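2-oxoadipate dioxygenase/decarboxylase, chloroplastic/amyloplastic (Oryza sativa, PDB 6W1K) uses iron(II) and O2 to decarboxylate and hydroxylate 2-oxoadipate to (R)-2-hydroxyglutarate, a step of plant lysine catabolism. Local coordinates at residues Phe60-Phe65 with Pro120-Ser125; Lys96-Trp101 with Ile124-Val129; Lys223-Gly228 with Gln241-Ala246. All coordinates share one frame; numbering follows the deposited sequence.

Contact 1: residues Phe60-Phe65 with Pro120-Ser125; sequences FAFRTF and PRIFIS. With OOG (2-oxoadipic acid), chain F.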
loop_
_atom_site.group_PDB
_atom_site.type_symbol
_atom_site.label_atom_id
_atom_site.label_comp_id
_atom_site.label_asym_id
_atom_site.label_seq_id
_atom_site.Cartn_x
_atom_site.Cartn_y
_atom_site.Cartn_z
ATOM N N PHE A 60 -4.683 -0.228 -0.421
ATOM C CA PHE A 60 -3.751 0.867 -0.628
ATOM C C PHE A 60 -2.768 0.821 0.533
ATOM O O PHE A 60 -3.160 0.463 1.640
ATOM C CB PHE A 60 -4.463 2.217 -0.588
ATOM C CG PHE A 60 -5.149 2.628 -1.857
ATOM C CD1 PHE A 60 -5.333 1.737 -2.906
ATOM C CD2 PHE A 60 -5.625 3.933 -1.989
ATOM C CE1 PHE A 60 -5.946 2.117 -4.052
ATOM C CE2 PHE A 60 -6.230 4.341 -3.161
ATOM C CZ PHE A 60 -6.407 3.410 -4.197
ATOM N N ALA A 61 -1.506 1.225 0.311
ATOM C CA ALA A 61 -0.525 1.253 1.400
ATOM C C ALA A 61 0.220 2.592 1.406
ATOM O O ALA A 61 0.402 3.212 0.359
ATOM C CB ALA A 61 0.456 0.088 1.297
ATOM N N PHE A 62 0.550 3.071 2.605
ATOM C CA PHE A 62 1.214 4.360 2.818
ATOM C C PHE A 62 2.319 4.171 3.853
ATOM O O PHE A 62 2.224 3.304 4.724
ATOM C CB PHE A 62 0.248 5.470 3.314
ATOM C CG PHE A 62 -0.921 5.727 2.399
ATOM C CD1 PHE A 62 -2.090 4.983 2.512
ATOM C CD2 PHE A 62 -0.853 6.704 1.434
ATOM C CE1 PHE A 62 -3.143 5.230 1.663
ATOM C CE2 PHE A 62 -1.903 6.971 0.577
ATOM C CZ PHE A 62 -3.060 6.239 0.705
ATOM N N ARG A 63 3.357 5.029 3.766
ATOM C CA ARG A 63 4.486 5.032 4.677
ATOM C C ARG A 63 4.637 6.387 5.355
ATOM O O ARG A 63 4.353 7.435 4.758
ATOM C CB ARG A 63 5.776 4.698 3.931
ATOM C CG ARG A 63 5.770 3.318 3.288
ATOM C CD ARG A 63 7.124 2.973 2.719
ATOM N NE ARG A 63 7.130 1.636 2.139
ATOM C CZ ARG A 63 8.151 1.141 1.454
ATOM N NH1 ARG A 63 9.243 1.878 1.275
ATOM N NH2 ARG A 63 8.081 -0.069 0.943
ATOM N N THR A 64 5.086 6.370 6.609
ATOM C CA THR A 64 5.138 7.615 7.365
ATOM C C THR A 64 6.284 7.605 8.373
ATOM O O THR A 64 6.850 6.555 8.702
ATOM C CB THR A 64 3.829 7.875 8.119
ATOM O OG1 THR A 64 3.740 6.961 9.230
ATOM C CG2 THR A 64 2.583 7.698 7.239
ATOM N N PHE A 65 6.610 8.795 8.882
ATOM C CA PHE A 65 7.576 8.934 9.970
ATOM C C PHE A 65 6.847 8.961 11.309
ATOM O O PHE A 65 6.045 9.868 11.567
ATOM C CB PHE A 65 8.378 10.219 9.810
ATOM C CG PHE A 65 9.381 10.189 8.690
ATOM C CD1 PHE A 65 10.425 9.289 8.694
ATOM C CD2 PHE A 65 9.307 11.120 7.663
ATOM C CE1 PHE A 65 11.384 9.302 7.674
ATOM C CE2 PHE A 65 10.253 11.144 6.639
ATOM C CZ PHE A 65 11.279 10.227 6.634
ATOM N N PRO A 120 -11.101 -0.135 -1.079
ATOM C CA PRO A 120 -9.917 -0.886 -0.651
ATOM C C PRO A 120 -9.692 -0.783 0.851
ATOM O O PRO A 120 -10.091 0.189 1.502
ATOM C CB PRO A 120 -8.785 -0.213 -1.432
ATOM C CG PRO A 120 -9.224 1.257 -1.551
ATOM C CD PRO A 120 -10.748 1.135 -1.766
ATOM N N ARG A 121 -9.113 -1.852 1.395
ATOM C CA ARG A 121 -8.496 -1.787 2.709
ATOM C C ARG A 121 -7.357 -0.778 2.651
ATOM O O ARG A 121 -6.866 -0.418 1.578
ATOM C CB ARG A 121 -7.990 -3.166 3.156
ATOM C CG ARG A 121 -9.052 -4.291 3.164
ATOM C CD ARG A 121 -8.313 -5.614 3.207
ATOM N NE ARG A 121 -9.145 -6.799 3.083
ATOM C CZ ARG A 121 -9.593 -7.297 1.938
ATOM N NH1 ARG A 121 -9.293 -6.700 0.781
ATOM N NH2 ARG A 121 -10.330 -8.385 1.953
ATOM N N ILE A 122 -6.944 -0.293 3.819
ATOM C CA ILE A 122 -5.821 0.631 3.908
ATOM C C ILE A 122 -4.783 0.061 4.867
ATOM O O ILE A 122 -5.120 -0.367 5.968
ATOM C CB ILE A 122 -6.252 2.048 4.364
ATOM C CG1 ILE A 122 -7.428 2.578 3.547
ATOM C CG2 ILE A 122 -5.052 2.982 4.263
ATOM C CD1 ILE A 122 -7.095 3.001 2.177
ATOM N N PHE A 123 -3.520 0.052 4.440
ATOM C CA PHE A 123 -2.386 -0.432 5.228
ATOM C C PHE A 123 -1.467 0.774 5.423
ATOM O O PHE A 123 -1.028 1.366 4.436
ATOM C CB PHE A 123 -1.671 -1.580 4.489
ATOM C CG PHE A 123 -0.576 -2.246 5.272
ATOM C CD1 PHE A 123 0.678 -1.640 5.416
ATOM C CD2 PHE A 123 -0.788 -3.495 5.845
ATOM C CE1 PHE A 123 1.701 -2.279 6.140
ATOM C CE2 PHE A 123 0.218 -4.135 6.571
ATOM C CZ PHE A 123 1.458 -3.526 6.726
ATOM N N ILE A 124 -1.230 1.184 6.680
ATOM C CA ILE A 124 -0.435 2.379 6.965
ATOM C C ILE A 124 0.667 1.977 7.937
ATOM O O ILE A 124 0.383 1.440 9.014
ATOM C CB ILE A 124 -1.254 3.523 7.569
ATOM C CG1 ILE A 124 -2.479 3.825 6.696
ATOM C CG2 ILE A 124 -0.382 4.747 7.669
ATOM C CD1 ILE A 124 -3.454 4.835 7.288
ATOM N N SER A 125 1.895 2.206 7.550
ATOM C CA SER A 125 3.028 1.882 8.406
ATOM C C SER A 125 3.700 3.183 8.840
ATOM O O SER A 125 3.472 4.258 8.263
ATOM C CB SER A 125 3.983 0.942 7.682
ATOM O OG SER A 125 4.481 1.527 6.510
HETATM C C2 OOG F . 3.765 -1.972 2.765
HETATM C C3 OOG F . 4.222 -3.425 2.619
HETATM C C4 OOG F . 3.256 -4.360 3.354
HETATM C C6 OOG F . 1.356 -6.013 2.535
HETATM O O4 OOG F . 1.562 -6.803 3.490
HETATM O O3 OOG F . 0.620 -6.365 1.587
HETATM C C5 OOG F . 1.999 -4.631 2.527
HETATM C C1 OOG F . 4.818 -0.984 2.244
HETATM O O1 OOG F . 4.773 0.153 2.562
HETATM O O2 OOG F . 5.842 -1.392 1.388
HETATM O O5 OOG F . 1.511 -3.775 1.878
HETATM O O HOH W 1 3.136 0.623 4.522
#
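F60 lies beside I122 and F62 beside I124 on parallel strands, 4.7 Å and 17° apart at their axes, joined by hydrogen bonds from F60 N to R121 O, F123 N to F60 O, F62 N to F123 O and S125 N to F62 O. The face bearing F60, F62, I122 and I124 is apolar. CG of P120 sits squarely over the F60 ring, 4.1 Å from its centroid, in a CH-pi contact. Branched I122 serves both aromatics: CD1 touches CB of F60, while CG2 meets the F62 ring edge at CE1, 3.9 Å away. Helix 72-81 packs on this face through L75 and F79.

The other face, with A61, R63, F123 and S125, borders metal site and substrate. A61 is small enough to lie against the metal ligand H195. With CG anti to its backbone N (chi1 -174°), F123 presents a ring face to C4 of 2-oxoadipate, 3.8 Å from CE1. Extended R63 bonds side-on to the carboxylate remote from the 2-oxo group, NE to O1 at 2.8 Å and NH2 to O2 at 2.6 Å. A leucine in its place would probably leave that carboxylate without its paired cationic donors. A water links O1 to F62 O and S125 OG, which also bonds Y182. Two nearly straight bonds plus an aromatic face imply recognition of both the charged end and the aliphatic chain of the substrate.

Contact 2: residues Lys96-Trp101 with Ile124-Val129; sequences KLRALW and ISELLV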
loop_
_atom_site.group_PDB
_atom_site.type_symbol
_atom_site.label_atom_id
_atom_site.label_comp_id
_atom_site.label_asym_id
_atom_site.label_seq_id
_atom_site.Cartn_x
_atom_site.Cartn_y
_atom_site.Cartn_z
ATOM N N LYS A 96 12.294 -1.743 12.227
ATOM C CA LYS A 96 11.886 -0.668 13.132
ATOM C C LYS A 96 10.619 0.023 12.635
ATOM O O LYS A 96 10.531 1.252 12.604
ATOM C CB LYS A 96 13.027 0.339 13.324
ATOM C CG LYS A 96 14.379 -0.361 13.640
ATOM C CD LYS A 96 15.379 0.477 14.402
ATOM C CE LYS A 96 16.724 -0.296 14.632
ATOM N NZ LYS A 96 17.605 0.446 15.565
ATOM N N LEU A 97 9.620 -0.787 12.271
ATOM C CA LEU A 97 8.348 -0.308 11.762
ATOM C C LEU A 97 7.185 -0.868 12.576
ATOM O O LEU A 97 7.279 -1.937 13.169
ATOM C CB LEU A 97 8.147 -0.724 10.297
ATOM C CG LEU A 97 9.293 -0.514 9.303
ATOM C CD1 LEU A 97 8.986 -1.195 7.958
ATOM C CD2 LEU A 97 9.535 0.981 9.135
ATOM N N ARG A 98 6.082 -0.135 12.570
ATOM C CA ARG A 98 4.796 -0.574 13.109
ATOM C C ARG A 98 3.791 -0.255 12.018
ATOM O O ARG A 98 3.991 0.687 11.249
ATOM C CB ARG A 98 4.472 0.168 14.416
ATOM C CG ARG A 98 3.070 0.016 14.918
ATOM C CD ARG A 98 2.900 0.727 16.276
ATOM N NE ARG A 98 2.662 2.160 16.127
ATOM C CZ ARG A 98 1.454 2.732 16.106
ATOM N NH1 ARG A 98 0.349 2.002 16.241
ATOM N NH2 ARG A 98 1.349 4.049 15.956
ATOM N N ALA A 99 2.738 -1.071 11.902
ATOM C CA ALA A 99 1.712 -0.843 10.901
ATOM C C ALA A 99 0.346 -1.161 11.497
ATOM O O ALA A 99 0.235 -1.957 12.416
ATOM C CB ALA A 99 1.933 -1.700 9.646
ATOM N N LEU A 100 -0.681 -0.513 10.957
ATOM C CA LEU A 100 -2.074 -0.789 11.275
ATOM C C LEU A 100 -2.823 -0.869 9.966
ATOM O O LEU A 100 -2.536 -0.107 9.041
ATOM C CB LEU A 100 -2.655 0.314 12.120
ATOM C CG LEU A 100 -3.916 0.156 12.951
ATOM C CD1 LEU A 100 -3.801 -0.972 13.925
ATOM C CD2 LEU A 100 -4.128 1.497 13.690
ATOM N N TRP A 101 -3.787 -1.758 9.874
ATOM C CA TRP A 101 -4.636 -1.756 8.696
ATOM C C TRP A 101 -6.068 -1.425 9.100
ATOM O O TRP A 101 -6.442 -1.492 10.276
ATOM C CB TRP A 101 -4.535 -3.076 7.947
ATOM C CG TRP A 101 -5.220 -4.267 8.505
ATOM C CD1 TRP A 101 -4.751 -5.142 9.457
ATOM C CD2 TRP A 101 -6.494 -4.775 8.089
ATOM N NE1 TRP A 101 -5.651 -6.174 9.641
ATOM C CE2 TRP A 101 -6.740 -5.954 8.830
ATOM C CE3 TRP A 101 -7.447 -4.341 7.160
ATOM C CZ2 TRP A 101 -7.906 -6.715 8.670
ATOM C CZ3 TRP A 101 -8.611 -5.120 6.986
ATOM C CH2 TRP A 101 -8.823 -6.288 7.736
ATOM N N ILE A 124 -1.230 1.184 6.680
ATOM C CA ILE A 124 -0.435 2.379 6.965
ATOM C C ILE A 124 0.667 1.977 7.937
ATOM O O ILE A 124 0.383 1.440 9.014
ATOM C CB ILE A 124 -1.254 3.523 7.569
ATOM C CG1 ILE A 124 -2.479 3.825 6.696
ATOM C CG2 ILE A 124 -0.382 4.747 7.669
ATOM C CD1 ILE A 124 -3.454 4.835 7.288
ATOM N N SER A 125 1.895 2.206 7.550
ATOM C CA SER A 125 3.028 1.882 8.406
ATOM C C SER A 125 3.700 3.183 8.840
ATOM O O SER A 125 3.472 4.258 8.263
ATOM C CB SER A 125 3.983 0.942 7.682
ATOM O OG SER A 125 4.481 1.527 6.510
ATOM N N GLU A 126 4.476 3.092 9.919
ATOM C CA GLU A 126 5.309 4.207 10.343
ATOM C C GLU A 126 6.676 3.708 10.791
ATOM O O GLU A 126 6.797 2.636 11.378
ATOM C CB GLU A 126 4.664 5.002 11.491
ATOM C CG GLU A 126 4.534 4.260 12.808
ATOM C CD GLU A 126 3.710 5.016 13.866
ATOM O OE1 GLU A 126 3.053 6.041 13.555
ATOM O OE2 GLU A 126 3.715 4.569 15.022
ATOM N N LEU A 127 7.693 4.514 10.533
ATOM C CA LEU A 127 9.029 4.249 11.062
ATOM C C LEU A 127 9.128 4.691 12.521
ATOM O O LEU A 127 8.733 5.811 12.877
ATOM C CB LEU A 127 10.043 4.989 10.202
ATOM C CG LEU A 127 11.525 4.841 10.577
ATOM C CD1 LEU A 127 12.101 3.496 10.291
ATOM C CD2 LEU A 127 12.236 5.934 9.759
ATOM N N LEU A 128 9.676 3.820 13.360
ATOM C CA LEU A 128 9.877 4.120 14.779
ATOM C C LEU A 128 11.179 4.905 14.900
ATOM O O LEU A 128 12.255 4.357 15.177
ATOM C CB LEU A 128 9.870 2.848 15.604
ATOM C CG LEU A 128 8.620 1.979 15.458
ATOM C CD1 LEU A 128 8.861 0.628 16.134
ATOM C CD2 LEU A 128 7.401 2.683 16.030
ATOM N N VAL A 129 11.050 6.218 14.697
ATOM C CA VAL A 129 12.205 7.092 14.502
ATOM C C VAL A 129 13.102 7.081 15.724
ATOM O O VAL A 129 14.333 7.127 15.610
ATOM C CB VAL A 129 11.731 8.519 14.173
ATOM C CG1 VAL A 129 12.912 9.509 14.122
ATOM C CG2 VAL A 129 11.042 8.527 12.858
#
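R98 and E126 form a hydrogen-bonded pair in the antiparallel part of the central mixed sheet, where strand 97-103 borders strand 121-127. R98 N donates to E126 O at 3.1 Å and E126 N returns a bond to R98 O; L100 and I124 repeat the exchange, and L128 N reaches K96 O at 2.8 Å.

The two charged side chains run alongside each other on the face they share with L100 and I124. A bend in the R98 chain (chi3 82°) brings NE and NH2 to the same oxygen, E126 OE2, at 2.9 and 2.6 Å. Both nitrogens approach from one side above the carboxylate plane, which stands 72° from the guanidinium, so this salt bridge is not a flat two-on-two pairing. E126 OE1 is taken by the backbone N of I72, where helix 72-81 begins; a carboxylate suits this place because it can serve both partners.

The opposite face is mostly apolar and close. CD2 of L97 meets CD1 of L127 at 3.8 Å, and both leucines lean on Y182. A99 and S125, a non-hydrogen-bonded pair, bring their CB atoms within 3.9 Å, a spacing that suits small residues. K96 and L97 together face F92 of strand 85-92 in a G1 beta bulge at the start of strand 97-103.

Strands 57-65, 85-92, 97-103 and 121-127 with helix 72-81 follow the beta-alpha-beta-beta-beta order of the glyoxalase (VOC) fold, and this antiparallel pair joins the last two strands of that module.

Contact 3: residues Lys223-Gly228 with Gln241-Ala246; sequences KLNSEG and QSSTVA. With OOG (2-oxoadipic acid), chain F.
N225 and S243 meet where the loop following helix 210-219 is laced to the end of strand 239-243, the strand that carries the substrate-binding residue Q241. Two backbone bonds flank the single bridge of L224 with T244: N225 N donates to S243 O at 2.7 Å, and V245 N to K223 O at 3.1 Å. A water accepts from S243 N and lies 2.9 Å from N225 O, adding a polar link beside the bridge.

The side chains divide by chemistry. CB of N225 presses on S243 OG at 3.2 Å, and both polar ends turn to S305, to which S243 OG and N225 ND2 are each bonded. N225 OD1 meanwhile accepts from E227 N at 2.8 Å, an Asx turn that an asparagine can form while its amide NH2 serves other partners. CD2 of L224 lies 3.6 Å from S243 O; the rest of this leucine is buried against V217 and F268. K223 spends its methylenes rather than its charge here, running alongside V245 with CD 4.1 Å from CG2. T244 turns its hydroxyl to I266 N on strand 258-271.

Further back on the strand, Q241 holds the pocket end of the segment. Its NE2 makes a short but bent, weak bond to O3 of 2-oxoadipate, at 2.7 Å and 127°, and also bonds the metal ligand E267, while OE1 takes N298 ND2. The loop thus joins the end of a strand whose Q241 reaches the 2-oxoadipate pocket, consistent with a glyoxalase (VOC) fold whose metal site lies on the sheet.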
loop_
_atom_site.group_PDB
_atom_site.type_symbol
_atom_site.label_atom_id
_atom_site.label_comp_id
_atom_site.label_asym_id
_atom_site.label_seq_id
_atom_site.Cartn_x
_atom_site.Cartn_y
_atom_site.Cartn_z
ATOM N N LYS A 223 9.624 -7.320 -13.715
ATOM C CA LYS A 223 10.366 -8.079 -12.706
ATOM C C LYS A 223 9.582 -8.096 -11.392
ATOM O O LYS A 223 9.199 -7.027 -10.932
ATOM C CB LYS A 223 11.726 -7.426 -12.483
ATOM C CG LYS A 223 12.777 -8.336 -11.874
ATOM C CD LYS A 223 14.074 -7.636 -11.554
ATOM C CE LYS A 223 14.710 -7.001 -12.769
ATOM N NZ LYS A 223 15.006 -8.020 -13.802
ATOM N N LEU A 224 9.363 -9.267 -10.812
ATOM C CA LEU A 224 8.723 -9.375 -9.517
ATOM C C LEU A 224 9.748 -9.334 -8.388
ATOM O O LEU A 224 10.867 -9.823 -8.526
ATOM C CB LEU A 224 7.933 -10.683 -9.444
ATOM C CG LEU A 224 6.801 -10.811 -10.469
ATOM C CD1 LEU A 224 6.143 -12.187 -10.426
ATOM C CD2 LEU A 224 5.766 -9.737 -10.230
ATOM N N ASN A 225 9.333 -8.775 -7.247
ATOM C CA ASN A 225 10.126 -8.842 -6.021
ATOM C C ASN A 225 10.547 -10.281 -5.741
ATOM O O ASN A 225 9.696 -11.153 -5.553
ATOM C CB ASN A 225 9.299 -8.290 -4.851
ATOM C CG ASN A 225 10.056 -8.300 -3.537
ATOM O OD1 ASN A 225 11.043 -9.005 -3.392
ATOM N ND2 ASN A 225 9.594 -7.508 -2.570
ATOM N N SER A 226 11.864 -10.501 -5.664
ATOM C CA SER A 226 12.475 -11.818 -5.527
ATOM C C SER A 226 12.685 -12.258 -4.089
ATOM O O SER A 226 13.067 -13.410 -3.868
ATOM C CB SER A 226 13.862 -11.854 -6.218
ATOM O OG SER A 226 14.856 -11.157 -5.472
ATOM N N GLU A 227 12.526 -11.370 -3.118
ATOM C CA GLU A 227 12.981 -11.661 -1.765
ATOM C C GLU A 227 11.966 -12.569 -1.095
ATOM O O GLU A 227 10.789 -12.222 -1.025
ATOM C CB GLU A 227 13.165 -10.380 -0.957
ATOM C CG GLU A 227 13.928 -10.579 0.366
ATOM C CD GLU A 227 15.297 -11.279 0.213
ATOM O OE1 GLU A 227 16.132 -10.867 -0.637
ATOM O OE2 GLU A 227 15.535 -12.252 0.970
ATOM N N GLY A 228 12.418 -13.715 -0.588
ATOM C CA GLY A 228 11.481 -14.693 -0.066
ATOM C C GLY A 228 10.675 -15.416 -1.123
ATOM O O GLY A 228 9.598 -15.947 -0.822
ATOM N N GLN A 241 0.780 -13.396 -1.923
ATOM C CA GLN A 241 1.031 -12.038 -2.396
ATOM C C GLN A 241 2.298 -11.998 -3.223
ATOM O O GLN A 241 3.256 -12.724 -2.942
ATOM C CB GLN A 241 1.142 -11.078 -1.229
ATOM C CG GLN A 241 -0.126 -10.932 -0.403
ATOM C CD GLN A 241 0.126 -10.147 0.865
ATOM O OE1 GLN A 241 0.411 -10.707 1.927
ATOM N NE2 GLN A 241 0.009 -8.835 0.762
ATOM N N SER A 242 2.270 -11.182 -4.275
ATOM C CA SER A 242 3.448 -10.885 -5.088
ATOM C C SER A 242 3.433 -9.393 -5.400
ATOM O O SER A 242 2.413 -8.716 -5.230
ATOM C CB SER A 242 3.475 -11.728 -6.365
ATOM O OG SER A 242 2.306 -11.512 -7.123
ATOM N N SER A 243 4.575 -8.870 -5.849
ATOM C CA SER A 243 4.721 -7.433 -6.062
ATOM C C SER A 243 5.814 -7.193 -7.095
ATOM O O SER A 243 6.747 -7.986 -7.213
ATOM C CB SER A 243 5.093 -6.668 -4.786
ATOM O OG SER A 243 6.376 -7.016 -4.323
ATOM N N THR A 244 5.690 -6.094 -7.844
ATOM C CA THR A 244 6.741 -5.708 -8.764
ATOM C C THR A 244 7.865 -5.030 -7.992
ATOM O O THR A 244 7.682 -4.539 -6.872
ATOM C CB THR A 244 6.232 -4.752 -9.845
ATOM O OG1 THR A 244 5.606 -3.622 -9.230
ATOM C CG2 THR A 244 5.265 -5.435 -10.794
ATOM N N VAL A 245 9.045 -5.031 -8.604
ATOM C CA VAL A 245 10.111 -4.134 -8.188
ATOM C C VAL A 245 9.699 -2.703 -8.498
ATOM O O VAL A 245 9.223 -2.401 -9.602
ATOM C CB VAL A 245 11.420 -4.514 -8.895
ATOM C CG1 VAL A 245 12.547 -3.561 -8.501
ATOM C CG2 VAL A 245 11.782 -5.963 -8.562
ATOM N N ALA A 246 9.887 -1.816 -7.521
ATOM C CA ALA A 246 9.475 -0.436 -7.650
ATOM C C ALA A 246 10.149 0.221 -8.849
ATOM O O ALA A 246 11.278 -0.113 -9.223
ATOM C CB ALA A 246 9.807 0.346 -6.374
HETATM C C2 OOG F . 3.765 -1.972 2.765
HETATM C C3 OOG F . 4.222 -3.425 2.619
HETATM C C4 OOG F . 3.256 -4.360 3.354
HETATM C C6 OOG F . 1.356 -6.013 2.535
HETATM O O4 OOG F . 1.562 -6.803 3.490
HETATM O O3 OOG F . 0.620 -6.365 1.587
HETATM C C5 OOG F . 1.999 -4.631 2.527
HETATM C C1 OOG F . 4.818 -0.984 2.244
HETATM O O1 OOG F . 4.773 0.153 2.562
HETATM O O2 OOG F . 5.842 -1.392 1.388
HETATM O O5 OOG F . 1.511 -3.775 1.878
HETATM O O HOH W 2 6.818 -10.984 -5.595
#

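Overall arrangement
Contacts 1 and 2 share strand 121-127, which pairs in parallel with 57-65 on one side and antiparallel with 97-103 on the other; T64 O and L127 N, probably hydrogen-bonded, join them directly. Contact 1 is the more central and almost wholly buried, with aromatic packing and substrate recognition on opposite faces. Contact 2, farther out, trades this for a salt bridge and several partly exposed residues. Contact 3 touches neither, its centre about 18 Å from that of contact 1; it joins a loop to a strand end and is still mostly buried, with exposed K223 at its border. Yet contacts 1 and 3 reach opposite ends of 2-oxoadipate, contact 1 with two straight bonds, contact 3 with one weak one.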